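Polyhedrin (Orgyia pseudotsugata cypovirus 5, PDB 5A8U) forms the crystalline matrix of the viral occlusion bodies, or polyhedra, which protect the virus outside its host until insect larvae ingest them. Local coordinates at residues F112-S117 and F192-Y197. Sequence-based numbering, arbitrary orientation.
Sequences FIVQGS and FEVYRY
Phe112, with CG anti to its backbone N (chi1 178°), reaches across to Phe192, whose CG lies between the backbone N and the carbonyl carbon (chi1 65°), and the tip of the Phe112 ring, CE1 and CZ, lies obliquely over CB and CG at the base of the Phe192 ring. Two antiparallel sheets face each other here in a β-sandwich, and within strands 109-115 and 189-195 the segments 112-115 and 192-195 run nearly parallel across the core, their axes approaching to 9.3 Å. Long phenylalanine side chains suit the wider gap here: Phe112 CZ lies 3.8 Å from Phe192 CB, and the ring planes are inclined at 56°. Two residues further on, where the strands have drawn closer, the compact branched valines suffice, Val114 CG1 meeting Val194 CG1 at 3.6 Å. Val32 of the neighbouring strand 30-37 packs against both Phe192 and Val194.

Past the strands the chains converge until backbone meets backbone, Tyr197 N donating to Ser117 O at 2.9 Å. Arg196 has the length and several N-H groups to tie this end to its surroundings, giving NE to Thr51 O and NH1 to Arg23 O. The small hydroxyl of Ser117 fits beside Tyr197 CB, and one water accepts from both Ser117 OG and Arg196 NH1 while donating to Tyr197 O at 2.6 Å.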
loop_
_atom_site.group_PDB
_atom_site.type_symbol
_atom_site.label_atom_id
_atom_site.label_comp_id
_atom_site.label_asym_id
_atom_site.label_seq_id
_atom_site.Cartn_x
_atom_site.Cartn_y
_atom_site.Cartn_z
ATOM N N PHE A 112 5.297 -19.344 -5.840
ATOM C CA PHE A 112 4.457 -18.263 -6.331
ATOM C C PHE A 112 3.284 -18.952 -7.027
ATOM O O PHE A 112 3.472 -19.673 -8.012
ATOM C CB PHE A 112 5.276 -17.398 -7.305
ATOM C CG PHE A 112 4.497 -16.254 -7.945
ATOM C CD1 PHE A 112 4.147 -15.139 -7.199
ATOM C CD2 PHE A 112 4.175 -16.278 -9.300
ATOM C CE1 PHE A 112 3.447 -14.076 -7.777
ATOM C CE2 PHE A 112 3.489 -15.208 -9.888
ATOM C CZ PHE A 112 3.135 -14.112 -9.132
ATOM N N ILE A 113 2.086 -18.786 -6.478
ATOM C CA ILE A 113 0.921 -19.516 -6.966
ATOM C C ILE A 113 -0.123 -18.543 -7.490
ATOM O O ILE A 113 -0.492 -17.603 -6.807
ATOM C CB ILE A 113 0.272 -20.352 -5.851
ATOM C CG1 ILE A 113 1.346 -21.050 -5.012
ATOM C CG2 ILE A 113 -0.743 -21.324 -6.442
ATOM C CD1 ILE A 113 0.803 -21.695 -3.741
ATOM N N VAL A 114 -0.613 -18.784 -8.700
ATOM C CA VAL A 114 -1.613 -17.902 -9.289
ATOM C C VAL A 114 -2.830 -18.747 -9.637
ATOM O O VAL A 114 -2.686 -19.768 -10.289
ATOM C CB VAL A 114 -1.079 -17.238 -10.577
ATOM C CG1 VAL A 114 -2.136 -16.305 -11.175
ATOM C CG2 VAL A 114 0.217 -16.460 -10.288
ATOM N N GLN A 115 -4.015 -18.345 -9.183
ATOM C CA GLN A 115 -5.221 -19.155 -9.388
ATOM C C GLN A 115 -6.428 -18.327 -9.864
ATOM O O GLN A 115 -6.650 -17.215 -9.394
ATOM C CB GLN A 115 -5.561 -19.914 -8.094
ATOM C CG GLN A 115 -6.932 -20.604 -8.106
ATOM C CD GLN A 115 -7.172 -21.453 -6.867
ATOM O OE1 GLN A 115 -6.234 -21.785 -6.135
ATOM N NE2 GLN A 115 -8.433 -21.816 -6.630
ATOM N N GLY A 116 -7.202 -18.875 -10.803
ATOM C CA GLY A 116 -8.391 -18.190 -11.289
ATOM C C GLY A 116 -8.407 -18.257 -12.797
ATOM O O GLY A 116 -7.603 -18.978 -13.374
ATOM N N SER A 117 -9.292 -17.496 -13.436
ATOM C CA SER A 117 -9.298 -17.421 -14.900
ATOM C C SER A 117 -8.365 -16.287 -15.303
ATOM O O SER A 117 -8.760 -15.110 -15.389
ATOM C CB SER A 117 -10.714 -17.192 -15.432
ATOM O OG SER A 117 -10.709 -17.153 -16.852
ATOM N N PHE A 192 5.135 -8.243 -8.662
ATOM C CA PHE A 192 4.407 -9.089 -9.612
ATOM C C PHE A 192 3.177 -8.375 -10.195
ATOM O O PHE A 192 2.638 -7.424 -9.594
ATOM C CB PHE A 192 3.974 -10.406 -8.940
ATOM C CG PHE A 192 2.972 -10.203 -7.829
ATOM C CD1 PHE A 192 1.614 -10.086 -8.117
ATOM C CD2 PHE A 192 3.390 -10.094 -6.509
ATOM C CE1 PHE A 192 0.680 -9.857 -7.101
ATOM C CE2 PHE A 192 2.451 -9.870 -5.487
ATOM C CZ PHE A 192 1.103 -9.752 -5.794
ATOM N N GLU A 193 2.751 -8.837 -11.370
ATOM C CA GLU A 193 1.483 -8.391 -11.976
ATOM C C GLU A 193 0.781 -9.596 -12.560
ATOM O O GLU A 193 1.394 -10.387 -13.264
ATOM C CB GLU A 193 1.725 -7.369 -13.093
ATOM C CG GLU A 193 2.587 -6.188 -12.666
ATOM C CD GLU A 193 2.967 -5.268 -13.819
ATOM O OE1 GLU A 193 2.772 -5.662 -14.998
ATOM O OE2 GLU A 193 3.449 -4.148 -13.547
ATOM N N VAL A 194 -0.498 -9.735 -12.259
ATOM C CA VAL A 194 -1.300 -10.845 -12.774
ATOM C C VAL A 194 -2.604 -10.257 -13.309
ATOM O O VAL A 194 -3.173 -9.339 -12.722
ATOM C CB VAL A 194 -1.585 -11.854 -11.656
ATOM C CG1 VAL A 194 -2.733 -12.833 -12.011
ATOM C CG2 VAL A 194 -0.306 -12.590 -11.259
ATOM N N TYR A 195 -3.053 -10.792 -14.432
ATOM C CA TYR A 195 -4.146 -10.212 -15.185
ATOM C C TYR A 195 -5.267 -11.198 -15.502
ATOM O O TYR A 195 -5.025 -12.352 -15.828
ATOM C CB TYR A 195 -3.601 -9.651 -16.514
ATOM C CG TYR A 195 -2.562 -8.565 -16.341
ATOM C CD1 TYR A 195 -1.216 -8.882 -16.213
ATOM C CD2 TYR A 195 -2.929 -7.222 -16.316
ATOM C CE1 TYR A 195 -0.259 -7.896 -16.058
ATOM C CE2 TYR A 195 -1.990 -6.228 -16.175
ATOM C CZ TYR A 195 -0.656 -6.564 -16.049
ATOM O OH TYR A 195 0.295 -5.595 -15.905
ATOM N N ARG A 196 -6.497 -10.695 -15.430
ATOM C CA ARG A 196 -7.700 -11.424 -15.801
ATOM C C ARG A 196 -7.663 -11.914 -17.242
ATOM O O ARG A 196 -7.340 -11.151 -18.166
ATOM C CB ARG A 196 -8.892 -10.472 -15.601
ATOM C CG ARG A 196 -10.184 -10.818 -16.322
ATOM C CD ARG A 196 -10.900 -11.978 -15.690
ATOM N NE ARG A 196 -11.145 -11.808 -14.255
ATOM C CZ ARG A 196 -11.650 -12.772 -13.496
ATOM N NH1 ARG A 196 -11.953 -13.938 -14.059
ATOM N NH2 ARG A 196 -11.848 -12.589 -12.197
ATOM N N TYR A 197 -8.021 -13.185 -17.448
ATOM C CA TYR A 197 -8.322 -13.659 -18.786
ATOM C C TYR A 197 -9.691 -13.122 -19.191
ATOM O O TYR A 197 -10.693 -13.278 -18.477
ATOM C CB TYR A 197 -8.359 -15.188 -18.830
ATOM C CG TYR A 197 -8.742 -15.734 -20.182
ATOM C CD1 TYR A 197 -7.902 -15.578 -21.267
ATOM C CD2 TYR A 197 -9.956 -16.394 -20.371
ATOM C CE1 TYR A 197 -8.250 -16.077 -22.523
ATOM C CE2 TYR A 197 -10.317 -16.904 -21.616
ATOM C CZ TYR A 197 -9.455 -16.737 -22.685
ATOM O OH TYR A 197 -9.786 -17.248 -23.921
HETATM O O HOH W 1 -12.126 -14.786 -16.944
#